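Local coordinates for protein flap endonuclease 1 (Sulfolobus solfataricus, PDB 2IZO) that cuts 5' flaps from DNA as a structure-specific, magnesium-dependent endonuclease, and also acts as a 5'-3' exonuclease, in DNA replication and repair, at residues V4-R9 with E205-E210. Numbering follows the deposited sequence.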
loop_
_atom_site.group_PDB
_atom_site.type_symbol
_atom_site.label_atom_id
_atom_site.label_comp_id
_atom_site.label_asym_id
_atom_site.label_seq_id
_atom_site.Cartn_x
_atom_site.Cartn_y
_atom_site.Cartn_z
ATOM N N VAL A 4 24.321 16.793 -27.118
ATOM C CA VAL A 4 24.528 15.354 -27.283
ATOM C C VAL A 4 26.000 15.099 -26.988
ATOM O O VAL A 4 26.711 14.390 -27.707
ATOM C CB VAL A 4 24.178 14.871 -28.689
ATOM C CG1 VAL A 4 22.661 14.778 -28.858
ATOM C CG2 VAL A 4 24.807 15.791 -29.734
ATOM N N LYS A 5 26.442 15.738 -25.913
ATOM C CA LYS A 5 27.731 15.495 -25.329
ATOM C C LYS A 5 27.405 14.779 -24.030
ATOM O O LYS A 5 27.925 15.122 -22.967
ATOM C CB LYS A 5 28.429 16.828 -25.075
ATOM C CG LYS A 5 28.455 17.748 -26.299
ATOM C CD LYS A 5 28.612 19.197 -25.906
ATOM C CE LYS A 5 30.045 19.489 -25.505
ATOM N NZ LYS A 5 30.139 20.491 -24.403
ATOM N N ASP A 6 26.515 13.789 -24.129
ATOM C CA ASP A 6 26.042 13.037 -22.973
ATOM C C ASP A 6 26.094 11.515 -23.131
ATOM O O ASP A 6 25.561 10.939 -24.092
ATOM C CB ASP A 6 24.617 13.452 -22.602
ATOM C CG ASP A 6 24.531 14.881 -22.111
ATOM O OD1 ASP A 6 25.407 15.303 -21.330
ATOM O OD2 ASP A 6 23.574 15.585 -22.495
ATOM N N VAL A 7 26.780 10.888 -22.181
ATOM C CA VAL A 7 26.472 9.522 -21.781
ATOM C C VAL A 7 25.832 9.643 -20.389
ATOM O O VAL A 7 26.449 10.118 -19.421
ATOM C CB VAL A 7 27.689 8.554 -21.818
ATOM C CG1 VAL A 7 28.346 8.558 -23.205
ATOM C CG2 VAL A 7 28.697 8.884 -20.730
ATOM N N LYS A 8 24.562 9.249 -20.337
ATOM C CA LYS A 8 23.695 9.432 -19.183
ATOM C C LYS A 8 22.908 8.159 -18.972
ATOM O O LYS A 8 22.591 7.456 -19.933
ATOM C CB LYS A 8 22.726 10.593 -19.429
ATOM C CG LYS A 8 22.453 10.926 -20.910
ATOM C CD LYS A 8 21.538 9.924 -21.608
ATOM C CE LYS A 8 21.826 9.854 -23.103
ATOM N NZ LYS A 8 20.921 8.910 -23.820
ATOM N N ARG A 9 22.593 7.862 -17.719
ATOM C CA ARG A 9 21.869 6.637 -17.387
ATOM C C ARG A 9 20.410 6.908 -17.044
ATOM O O ARG A 9 20.063 7.983 -16.553
ATOM C CB ARG A 9 22.568 5.859 -16.263
ATOM C CG ARG A 9 23.560 6.662 -15.418
ATOM C CD ARG A 9 22.892 7.452 -14.305
ATOM N NE ARG A 9 22.108 6.589 -13.421
ATOM C CZ ARG A 9 22.024 6.732 -12.101
ATOM N NH1 ARG A 9 22.688 7.698 -11.478
ATOM N NH2 ARG A 9 21.279 5.892 -11.400
ATOM N N GLU A 205 15.230 9.864 -17.069
ATOM C CA GLU A 205 16.618 9.916 -17.501
ATOM C C GLU A 205 17.382 10.889 -16.621
ATOM O O GLU A 205 16.935 12.010 -16.397
ATOM C CB GLU A 205 16.670 10.351 -18.966
ATOM C CG GLU A 205 18.054 10.600 -19.529
ATOM C CD GLU A 205 18.009 10.975 -20.998
ATOM O OE1 GLU A 205 18.498 12.076 -21.345
ATOM O OE2 GLU A 205 17.474 10.173 -21.803
ATOM N N LEU A 206 18.534 10.453 -16.121
ATOM C CA LEU A 206 19.332 11.276 -15.218
ATOM C C LEU A 206 20.676 11.676 -15.809
ATOM O O LEU A 206 21.402 10.847 -16.358
ATOM C CB LEU A 206 19.538 10.573 -13.873
ATOM C CG LEU A 206 20.405 11.261 -12.811
ATOM C CD1 LEU A 206 19.843 12.624 -12.395
ATOM C CD2 LEU A 206 20.554 10.360 -11.599
ATOM N N ILE A 207 20.982 12.962 -15.681
ATOM C CA ILE A 207 22.266 13.527 -16.053
ATOM C C ILE A 207 22.850 14.161 -14.798
ATOM O O ILE A 207 22.252 15.083 -14.229
ATOM C CB ILE A 207 22.099 14.600 -17.156
ATOM C CG1 ILE A 207 21.708 13.944 -18.479
ATOM C CG2 ILE A 207 23.378 15.421 -17.330
ATOM C CD1 ILE A 207 21.028 14.874 -19.446
ATOM N N GLU A 208 24.000 13.658 -14.352
ATOM C CA GLU A 208 24.697 14.267 -13.221
ATOM C C GLU A 208 25.804 15.185 -13.722
ATOM O O GLU A 208 26.673 14.763 -14.489
ATOM C CB GLU A 208 25.246 13.207 -12.256
ATOM C CG GLU A 208 24.169 12.345 -11.598
ATOM C CD GLU A 208 24.683 11.549 -10.407
ATOM O OE1 GLU A 208 24.971 12.163 -9.354
ATOM O OE2 GLU A 208 24.781 10.304 -10.520
ATOM N N THR A 209 25.754 16.446 -13.297
ATOM C CA THR A 209 26.714 17.456 -13.738
ATOM C C THR A 209 28.133 17.060 -13.333
ATOM O O THR A 209 29.047 17.100 -14.154
ATOM C CB THR A 209 26.351 18.866 -13.203
ATOM O OG1 THR A 209 24.991 19.171 -13.535
ATOM C CG2 THR A 209 27.251 19.936 -13.808
ATOM N N GLU A 210 28.296 16.654 -12.076
ATOM C CA GLU A 210 29.587 16.194 -11.550
ATOM C C GLU A 210 30.223 15.081 -12.407
ATOM O O GLU A 210 31.438 15.076 -12.633
ATOM C CB GLU A 210 29.461 15.762 -10.074
ATOM C CG GLU A 210 28.296 14.793 -9.749
ATOM C CD GLU A 210 26.949 15.486 -9.455
ATOM O OE1 GLU A 210 26.066 14.832 -8.854
ATOM O OE2 GLU A 210 26.761 16.671 -9.817
#
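Arg9 and Leu206 join the two backbones through one sound hydrogen bond, from Leu206 N to Arg9 O at 2.9 Å, nearly straight (160° at the hydrogen). The return bond from Arg9 N to Leu206 O is weak, which leaves the first bond as the main backbone link.

Charge adds a second tie. Arg9 NH1 reaches Glu208 OE2 at 3.5 Å, a salt bridge in which the carboxylate oxygen lies at the edge of the guanidinium, near its plane, although the two flat groups are turned 51° apart. The arginine chain, bent at chi2 and chi3, runs side by side with Leu206 in the same direction, and Leu206 CD2 lies over one guanidinium face, 3.4 Å from Arg9 NH1. A long side chain with a flat, charged end suits this place, since it can meet a methyl group and an acid together.

Lys8 works mainly through its aliphatic part. Its CB rests 3.6 Å from Ile207 CG1, methylene against methylene, and its CD meets the carboxylate carbon CD of Glu205 at 3.7 Å. Leucine and isoleucine suit buried positions 206 and 207, offering nonpolar surface to these chains. Glu205 is fully extended, CG anti to the backbone N (chi1 174°), and an acid fits here because its stronger polar partner is Arg183, salt-bridged through OE1; Lys8 NZ stays 4.2 Å from Glu205 OE2, beyond a salt bridge. An alanine at Glu205 would probably leave Arg183 without its acidic mate and open a gap beside the Lys8 methylenes. Ile207 CD1 also approaches Asp6 OD2, and both side chains touch Tyr171.

The contact ties the N-domain to the I-domain: the chain leading into edge strand 9-10 meets strand 205-208, which pairs on with strand 180-183, while Asp6 touches Leu212 of helix 209-216.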